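Local atomic coordinates of 30kLP (Treponema pallidum, PDB entry 3K8G), a protein that associates with the outer membrane, alters membrane permeability at acidic pH and might be involved in ligand transport. Residues H98-Y103 with K132-L137; M189-T194 with Y200-S205. All coordinates share one frame; numbering follows the deposited sequence.

Contact 1: residues H98-Y103 with K132-L137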
ATOM      1  N   HIS A  98      17.595  19.417 -11.257  1.00 53.48           N
ATOM      2  CA  HIS A  98      16.490  20.368 -11.297  1.00 53.07           C
ATOM      3  C   HIS A  98      16.155  20.945  -9.897  1.00 51.94           C
ATOM      4  O   HIS A  98      15.004  21.325  -9.643  1.00 52.27           O
ATOM      5  CB  HIS A  98      15.254  19.709 -11.948  1.00 53.67           C
ATOM      6  CG  HIS A  98      15.444  19.341 -13.395  1.00 56.05           C
ATOM      7  ND1 HIS A  98      14.449  19.495 -14.338  1.00 58.20           N
ATOM      8  CD2 HIS A  98      16.513  18.832 -14.058  1.00 57.48           C
ATOM      9  CE1 HIS A  98      14.896  19.101 -15.518  1.00 60.07           C
ATOM     10  NE2 HIS A  98      16.146  18.697 -15.377  1.00 58.19           N
ATOM     11  N   GLY A  99      17.158  21.004  -9.010  1.00 49.85           N
ATOM     12  CA  GLY A  99      17.031  21.615  -7.673  1.00 47.03           C
ATOM     13  C   GLY A  99      16.782  20.678  -6.489  1.00 45.81           C
ATOM     14  O   GLY A  99      17.297  20.905  -5.380  1.00 46.45           O
ATOM     15  N   ILE A 100      16.006  19.620  -6.736  1.00 42.98           N
ATOM     16  CA  ILE A 100      15.512  18.686  -5.706  1.00 39.27           C
ATOM     17  C   ILE A 100      16.600  18.007  -4.855  1.00 36.93           C
ATOM     18  O   ILE A 100      17.621  17.538  -5.370  1.00 36.19           O
ATOM     19  CB  ILE A 100      14.587  17.609  -6.347  1.00 40.42           C
ATOM     20  CG1 ILE A 100      13.341  18.266  -6.943  1.00 39.35           C
ATOM     21  CG2 ILE A 100      14.166  16.529  -5.324  1.00 40.53           C
ATOM     22  CD1 ILE A 100      12.746  17.511  -8.112  1.00 40.44           C
ATOM     23  N   THR A 101      16.357  17.927  -3.550  1.00 32.38           N
ATOM     24  CA  THR A 101      17.244  17.181  -2.671  1.00 30.72           C
ATOM     25  C   THR A 101      16.746  15.744  -2.457  1.00 29.02           C
ATOM     26  O   THR A 101      15.547  15.528  -2.290  1.00 28.31           O
ATOM     27  CB  THR A 101      17.408  17.903  -1.325  1.00 30.79           C
ATOM     28  OG1 THR A 101      17.651  19.294  -1.576  1.00 34.98           O
ATOM     29  CG2 THR A 101      18.577  17.328  -0.542  1.00 30.17           C
ATOM     30  N   TYR A 102      17.675  14.785  -2.456  1.00 27.51           N
ATOM     31  CA  TYR A 102      17.364  13.380  -2.157  1.00 28.57           C
ATOM     32  C   TYR A 102      18.003  13.059  -0.834  1.00 25.52           C
ATOM     33  O   TYR A 102      19.161  13.425  -0.620  1.00 28.75           O
ATOM     34  CB  TYR A 102      18.019  12.413  -3.176  1.00 29.38           C
ATOM     35  CG  TYR A 102      17.562  12.509  -4.609  1.00 30.71           C
ATOM     36  CD1 TYR A 102      16.775  13.562  -5.050  1.00 32.81           C
ATOM     37  CD2 TYR A 102      17.968  11.558  -5.538  1.00 35.33           C
ATOM     38  CE1 TYR A 102      16.382  13.659  -6.371  1.00 35.19           C
ATOM     39  CE2 TYR A 102      17.572  11.640  -6.866  1.00 36.50           C
ATOM     40  CZ  TYR A 102      16.784  12.693  -7.267  1.00 33.19           C
ATOM     41  OH  TYR A 102      16.389  12.799  -8.563  1.00 35.18           O
ATOM     42  N   TYR A 103      17.287  12.340   0.025  1.00 21.56           N
ATOM     43  CA  TYR A 103      17.861  11.785   1.251  1.00 19.78           C
ATOM     44  C   TYR A 103      17.953  10.256   1.161  1.00 21.29           C
ATOM     45  O   TYR A 103      16.986   9.568   0.763  1.00 19.89           O
ATOM     46  CB  TYR A 103      17.048  12.242   2.459  1.00 20.04           C
ATOM     47  CG  TYR A 103      16.900  13.762   2.538  1.00 23.81           C
ATOM     48  CD1 TYR A 103      17.883  14.543   3.151  1.00 24.57           C
ATOM     49  CD2 TYR A 103      15.793  14.410   1.987  1.00 26.56           C
ATOM     50  CE1 TYR A 103      17.764  15.931   3.229  1.00 28.91           C
ATOM     51  CE2 TYR A 103      15.658  15.806   2.060  1.00 30.17           C
ATOM     52  CZ  TYR A 103      16.652  16.550   2.689  1.00 31.58           C
ATOM     53  OH  TYR A 103      16.545  17.917   2.772  1.00 35.37           O
ATOM     54  N   LYS A 132      14.774   7.995 -10.974  1.00 12.42           N
ATOM     55  CA  LYS A 132      13.905   7.303 -11.920  1.00 11.16           C
ATOM     56  C   LYS A 132      12.429   7.421 -11.516  1.00 11.45           C
ATOM     57  O   LYS A 132      11.560   7.661 -12.380  1.00 10.78           O
ATOM     58  CB  LYS A 132      14.329   5.841 -12.116  1.00 10.79           C
ATOM     59  CG  LYS A 132      13.507   5.109 -13.142  1.00 14.07           C
ATOM     60  CD  LYS A 132      14.142   3.742 -13.501  1.00 20.48           C
ATOM     61  CE  LYS A 132      13.345   3.106 -14.646  1.00 24.32           C
ATOM     62  NZ  LYS A 132      13.553   1.650 -14.661  1.00 31.83           N
ATOM     63  N   MET A 133      12.150   7.246 -10.221  1.00 10.14           N
ATOM     64  CA  MET A 133      10.782   7.499  -9.717  1.00 10.77           C
ATOM     65  C   MET A 133      10.339   8.929  -9.971  1.00 10.81           C
ATOM     66  O   MET A 133       9.221   9.158 -10.474  1.00 11.13           O
ATOM     67  CB  MET A 133      10.678   7.213  -8.247  1.00  9.49           C
ATOM     68  CG  MET A 133       9.262   7.434  -7.713  1.00  8.92           C
ATOM     69  SD  MET A 133       9.131   6.742  -6.056  1.00 14.95           S
ATOM     70  CE  MET A 133       7.382   7.219  -5.686  1.00 10.96           C
ATOM     71  N   LEU A 134      11.215   9.884  -9.653  1.00 10.02           N
ATOM     72  CA  LEU A 134      10.902  11.304  -9.878  1.00 13.83           C
ATOM     73  C   LEU A 134      10.662  11.654 -11.341  1.00 13.19           C
ATOM     74  O   LEU A 134       9.861  12.539 -11.629  1.00 13.61           O
ATOM     75  CB  LEU A 134      11.962  12.238  -9.259  1.00 12.64           C
ATOM     76  CG  LEU A 134      12.029  12.177  -7.736  1.00 15.66           C
ATOM     77  CD1 LEU A 134      13.141  13.085  -7.216  1.00 17.03           C
ATOM     78  CD2 LEU A 134      10.674  12.531  -7.069  1.00 23.92           C
ATOM     79  N   SER A 135      11.321  10.953 -12.270  1.00 13.69           N
ATOM     80  CA  SER A 135      11.088  11.201 -13.706  1.00 11.58           C
ATOM     81  C   SER A 135       9.605  10.944 -14.117  1.00 11.68           C
ATOM     82  O   SER A 135       9.119  11.475 -15.140  1.00  9.12           O
ATOM     83  CB  SER A 135      11.995  10.348 -14.582  1.00 11.44           C
ATOM     84  OG  SER A 135      11.557   8.998 -14.586  1.00 11.89           O
ATOM     85  N   ARG A 136       8.911  10.135 -13.315  1.00  8.79           N
ATOM     86  CA  ARG A 136       7.506   9.825 -13.560  1.00 10.58           C
ATOM     87  C   ARG A 136       6.564  10.959 -13.110  1.00 10.48           C
ATOM     88  O   ARG A 136       5.364  10.913 -13.364  1.00 11.43           O
ATOM     89  CB  ARG A 136       7.129   8.453 -12.982  1.00  9.36           C
ATOM     90  CG  ARG A 136       7.886   7.285 -13.728  1.00 11.24           C
ATOM     91  CD  ARG A 136       7.272   5.869 -13.442  1.00  6.56           C
ATOM     92  NE  ARG A 136       7.424   5.549 -12.031  1.00 13.24           N
ATOM     93  CZ  ARG A 136       8.470   4.876 -11.527  1.00 13.08           C
ATOM     94  NH1 ARG A 136       9.423   4.442 -12.357  1.00 11.40           N
ATOM     95  NH2 ARG A 136       8.532   4.621 -10.205  1.00  5.47           N
ATOM     96  N   LEU A 137       7.112  11.960 -12.439  1.00 14.52           N
ATOM     97  CA  LEU A 137       6.386  13.232 -12.231  1.00 15.61           C
ATOM     98  C   LEU A 137       6.133  13.953 -13.536  1.00 17.56           C
ATOM     99  O   LEU A 137       5.137  14.706 -13.642  1.00 20.02           O
ATOM    100  CB  LEU A 137       7.142  14.163 -11.249  1.00 14.73           C
ATOM    101  CG  LEU A 137       7.287  13.665  -9.797  1.00 15.59           C
ATOM    102  CD1 LEU A 137       8.270  14.562  -9.047  1.00 18.05           C
ATOM    103  CD2 LEU A 137       5.947  13.606  -9.058  1.00 17.96           C
TER

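Contact 2: residues M189-T194 with Y200-S205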
ATOM      1  N   MET A 189      -6.940 -10.314  -6.466  1.00 12.86           N
ATOM      2  CA  MET A 189      -7.815 -10.034  -5.363  1.00 11.74           C
ATOM      3  C   MET A 189      -7.944  -8.523  -5.221  1.00 11.76           C
ATOM      4  O   MET A 189      -6.934  -7.817  -5.248  1.00 10.81           O
ATOM      5  CB  MET A 189      -7.272 -10.618  -4.042  1.00 13.42           C
ATOM      6  CG  MET A 189      -8.045 -10.138  -2.771  1.00 18.43           C
ATOM      7  SD  MET A 189      -7.314 -10.611  -1.150  1.00 27.05           S
ATOM      8  CE  MET A 189      -7.423 -12.363  -1.291  1.00 24.67           C
ATOM      9  N   GLU A 190      -9.175  -8.042  -5.034  1.00 11.76           N
ATOM     10  CA  GLU A 190      -9.401  -6.642  -4.603  1.00 11.44           C
ATOM     11  C   GLU A 190      -9.791  -6.726  -3.122  1.00 14.34           C
ATOM     12  O   GLU A 190     -10.601  -7.571  -2.757  1.00 15.67           O
ATOM     13  CB  GLU A 190     -10.614  -6.071  -5.335  1.00 14.13           C
ATOM     14  CG  GLU A 190     -10.456  -5.852  -6.810  1.00 17.06           C
ATOM     15  CD  GLU A 190     -11.763  -5.320  -7.413  1.00 15.77           C
ATOM     16  OE1 GLU A 190     -12.271  -4.306  -6.936  1.00 15.45           O
ATOM     17  OE2 GLU A 190     -12.257  -5.914  -8.380  1.00 25.87           O
ATOM     18  N   LEU A 191      -9.271  -5.832  -2.293  1.00 12.66           N
ATOM     19  CA  LEU A 191      -9.544  -5.874  -0.860  1.00 12.38           C
ATOM     20  C   LEU A 191      -9.759  -4.477  -0.344  1.00 12.45           C
ATOM     21  O   LEU A 191      -8.895  -3.606  -0.550  1.00 10.25           O
ATOM     22  CB  LEU A 191      -8.345  -6.520  -0.128  1.00 12.14           C
ATOM     23  CG  LEU A 191      -8.322  -6.555   1.392  1.00 14.16           C
ATOM     24  CD1 LEU A 191      -9.507  -7.410   1.901  1.00 12.58           C
ATOM     25  CD2 LEU A 191      -6.977  -7.100   1.870  1.00 14.55           C
ATOM     26  N   TYR A 192     -10.876  -4.262   0.367  1.00 11.08           N
ATOM     27  CA  TYR A 192     -11.260  -2.914   0.867  1.00  9.64           C
ATOM     28  C   TYR A 192     -11.576  -3.042   2.351  1.00 11.45           C
ATOM     29  O   TYR A 192     -12.405  -3.894   2.717  1.00 11.85           O
ATOM     30  CB  TYR A 192     -12.475  -2.365   0.080  1.00 12.04           C
ATOM     31  CG  TYR A 192     -12.181  -2.392  -1.408  1.00 10.35           C
ATOM     32  CD1 TYR A 192     -11.371  -1.404  -1.988  1.00 14.31           C
ATOM     33  CD2 TYR A 192     -12.670  -3.419  -2.223  1.00 12.77           C
ATOM     34  CE1 TYR A 192     -11.058  -1.446  -3.380  1.00  8.17           C
ATOM     35  CE2 TYR A 192     -12.350  -3.460  -3.618  1.00 13.47           C
ATOM     36  CZ  TYR A 192     -11.541  -2.464  -4.155  1.00  8.51           C
ATOM     37  OH  TYR A 192     -11.211  -2.495  -5.518  1.00  9.46           O
ATOM     38  N   LEU A 193     -10.877  -2.259   3.184  1.00 11.54           N
ATOM     39  CA  LEU A 193     -10.947  -2.397   4.652  1.00 13.52           C
ATOM     40  C   LEU A 193     -11.305  -1.084   5.308  1.00 14.90           C
ATOM     41  O   LEU A 193     -10.931  -0.012   4.815  1.00 14.28           O
ATOM     42  CB  LEU A 193      -9.616  -2.916   5.237  1.00 13.65           C
ATOM     43  CG  LEU A 193      -8.905  -4.070   4.495  1.00 16.74           C
ATOM     44  CD1 LEU A 193      -7.760  -3.581   3.603  1.00 15.24           C
ATOM     45  CD2 LEU A 193      -8.381  -5.173   5.453  1.00 14.94           C
ATOM     46  N   THR A 194     -11.995  -1.153   6.452  1.00 14.74           N
ATOM     47  CA  THR A 194     -12.306   0.080   7.174  1.00 17.37           C
ATOM     48  C   THR A 194     -12.209  -0.203   8.688  1.00 15.89           C
ATOM     49  O   THR A 194     -12.585  -1.281   9.159  1.00 14.10           O
ATOM     50  CB  THR A 194     -13.697   0.639   6.734  1.00 19.26           C
ATOM     51  OG1 THR A 194     -13.821   2.011   7.132  1.00 25.30           O
ATOM     52  CG2 THR A 194     -14.829  -0.163   7.319  1.00 20.03           C
ATOM     53  N   TYR A 200     -10.229  -4.316  11.616  1.00 19.50           N
ATOM     54  CA  TYR A 200     -10.676  -3.863  10.306  1.00 18.27           C
ATOM     55  C   TYR A 200     -11.800  -4.742   9.808  1.00 16.44           C
ATOM     56  O   TYR A 200     -11.707  -5.955   9.903  1.00 20.67           O
ATOM     57  CB  TYR A 200      -9.475  -3.832   9.298  1.00 13.91           C
ATOM     58  CG  TYR A 200      -8.709  -2.542   9.436  1.00 14.62           C
ATOM     59  CD1 TYR A 200      -7.802  -2.355  10.467  1.00 16.03           C
ATOM     60  CD2 TYR A 200      -8.967  -1.465   8.584  1.00 10.04           C
ATOM     61  CE1 TYR A 200      -7.111  -1.132  10.621  1.00 19.03           C
ATOM     62  CE2 TYR A 200      -8.292  -0.237   8.739  1.00 10.93           C
ATOM     63  CZ  TYR A 200      -7.363  -0.090   9.740  1.00 10.54           C
ATOM     64  OH  TYR A 200      -6.724   1.137   9.871  1.00 14.57           O
ATOM     65  N   LEU A 201     -12.875  -4.126   9.309  1.00 15.71           N
ATOM     66  CA  LEU A 201     -13.932  -4.821   8.590  1.00 16.96           C
ATOM     67  C   LEU A 201     -13.544  -4.810   7.108  1.00 17.56           C
ATOM     68  O   LEU A 201     -13.026  -3.794   6.638  1.00 17.24           O
ATOM     69  CB  LEU A 201     -15.231  -4.021   8.689  1.00 19.84           C
ATOM     70  CG  LEU A 201     -16.320  -4.472   9.658  1.00 29.41           C
ATOM     71  CD1 LEU A 201     -17.182  -3.271  10.005  1.00 35.68           C
ATOM     72  CD2 LEU A 201     -17.169  -5.606   9.064  1.00 36.23           C
ATOM     73  N   TYR A 202     -13.793  -5.887   6.374  1.00 15.00           N
ATOM     74  CA  TYR A 202     -13.391  -5.850   4.939  1.00 17.04           C
ATOM     75  C   TYR A 202     -14.355  -6.513   3.985  1.00 15.97           C
ATOM     76  O   TYR A 202     -15.209  -7.316   4.400  1.00 13.97           O
ATOM     77  CB  TYR A 202     -11.969  -6.400   4.732  1.00 14.25           C
ATOM     78  CG  TYR A 202     -11.815  -7.845   5.084  1.00 19.52           C
ATOM     79  CD1 TYR A 202     -11.314  -8.215   6.333  1.00 23.68           C
ATOM     80  CD2 TYR A 202     -12.172  -8.850   4.182  1.00 18.05           C
ATOM     81  CE1 TYR A 202     -11.174  -9.542   6.682  1.00 23.49           C
ATOM     82  CE2 TYR A 202     -12.045 -10.186   4.529  1.00 19.68           C
ATOM     83  CZ  TYR A 202     -11.533 -10.512   5.776  1.00 24.47           C
ATOM     84  OH  TYR A 202     -11.387 -11.824   6.124  1.00 29.86           O
ATOM     85  N   THR A 203     -14.222  -6.153   2.699  1.00 16.66           N
ATOM     86  CA  THR A 203     -14.892  -6.862   1.626  1.00 17.07           C
ATOM     87  C   THR A 203     -13.780  -7.160   0.660  1.00 16.13           C
ATOM     88  O   THR A 203     -12.883  -6.325   0.451  1.00 15.45           O
ATOM     89  CB  THR A 203     -15.894  -5.992   0.816  1.00 20.09           C
ATOM     90  OG1 THR A 203     -16.776  -5.302   1.688  1.00 30.58           O
ATOM     91  CG2 THR A 203     -16.742  -6.869  -0.095  1.00 20.34           C
ATOM     92  N   LEU A 204     -13.865  -8.316   0.030  1.00 13.96           N
ATOM     93  CA  LEU A 204     -12.908  -8.645  -1.021  1.00 15.08           C
ATOM     94  C   LEU A 204     -13.599  -9.380  -2.150  1.00 15.56           C
ATOM     95  O   LEU A 204     -14.695  -9.973  -1.981  1.00 15.31           O
ATOM     96  CB  LEU A 204     -11.703  -9.425  -0.472  1.00 14.63           C
ATOM     97  CG  LEU A 204     -11.885 -10.850   0.086  1.00 18.39           C
ATOM     98  CD1 LEU A 204     -11.903 -11.924  -1.041  1.00 16.45           C
ATOM     99  CD2 LEU A 204     -10.770 -11.183   1.073  1.00 16.71           C
ATOM    100  N   SER A 205     -12.967  -9.301  -3.315  1.00 14.61           N
ATOM    101  CA  SER A 205     -13.361 -10.070  -4.442  1.00 16.95           C
ATOM    102  C   SER A 205     -12.113 -10.822  -4.890  1.00 17.82           C
ATOM    103  O   SER A 205     -11.018 -10.243  -4.951  1.00 18.66           O
ATOM    104  CB  SER A 205     -13.855  -9.115  -5.523  1.00 17.39           C
ATOM    105  OG  SER A 205     -14.272  -9.831  -6.662  1.00 25.53           O
TER
HETATM  106  O   HOH W   1     -12.666  -8.603  -8.516  1.00 37.28           O

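Contact 1: residues H98-Y103 with K132-L137
Leu134 of helix 130-135, predicted to be amphipathic, sets its CD1 methyl against Ile100, just before strand 101-104, and Tyr102 within it, making a small helix-on-strand contact toward one end of the U-shaped beta-half-barrel. The tight part centres on that one methyl. Leu134 CD1 stands 3.4 Å from Tyr102 CE1 and 3.5 Å from Tyr102 OH, approaching the phenol end of the ring obliquely as the two side chains reach toward each other from helix and strand. Ile100 turns CG1 back beside its backbone N (chi1 -64°), which leaves CG2 aimed at the helix. Here Ile100 CG2 comes within 4.1 Å of Leu134 CD1 and also lies in plane at the edge of the Tyr102 ring, 3.8 Å from Tyr102 CE1. The segments meet by van der Waals packing alone, 134 Å² in all, with the methyl also lying against the hydroxyl oxygen. Leu134 also rests on Ser111 and Pro113 of strand 108-114 and on Cys119 of strand 117-123, while Met133 packs on Cys119 and Ile121. Arg136 holds segment 132-137 through a salt bridge with Glu128 and a hydrogen bond to Val14 O. The loose side holds exposed His98 and Gly99 on one segment and exposed Lys132 and Ser135 on the other. Ser135 OG turns back to donate a 2.6 Å hydrogen bond to Lys132 O, tilted 22° from the carbonyl plane.

Contact 2: residues M189-T194 with Y200-S205
Leu191 swings CG away from its own N (chi1 174°) toward the partner strand of the antiparallel hairpin, whereas Tyr202 (chi1 64°) and Leu204 (chi1 67°) hold CG over their own backbones. Leu191 CD1 rests against both, 3.8 Å from Tyr202 CD2 and 3.8 Å from Leu204 CB. On the same face Leu193 CB meets Tyr200 CD2 at 3.7 Å, and helix 169-176 packs on Met189, Leu191 and Leu204. Three hydrogen-bonded pairs, Glu190-Ser205, Tyr192-Thr203 and Thr194-Leu201, alternate with the non-hydrogen-bonded pairs Leu191-Leu204 and Leu193-Tyr202. Each hydrogen-bonded pair forms two backbone bonds, such as Tyr192 N to Thr203 O at 2.9 Å. The other face is more polar. Tyr192 OH donates to Glu190 OE1 at 2.5 Å, on the anti side of the carboxylate and somewhat out of its plane, and the Tyr192 ring forms a cation-pi contact with Arg148. A water links the strands, 2.7 Å from Glu190 OE2 and 2.7 Å from Ser205 OG, which also bonds Arg235 NH1. Both carboxylate oxygens of Glu190 thus accept a hydrogen bond, an arrangement consistent with an ionised carboxylate here.

Contacts 1 and 2 belong to opposite sides of the chain's centre, which lies about 21 Å from the centre of the first and about 13 Å from that of the second. Their own centres are about 33 Å apart and their nearest atoms about 20 Å; the antiparallel strands of the half-barrel connect them. In contact 1 a helix meets the start of a strand, whereas contact 2 pairs adjacent strands in the interior. Contact 2 packs against helix 169-176, from which, with helix 215-225, the amphipathic helices 31-38, 44-52 and 245-254 move away as the hydrophobic cavity opens. Its Thr203 side chain lies about 3 Å from a 2-methyl-2,4-pentanediol molecule, probably from the crystallisation liquor.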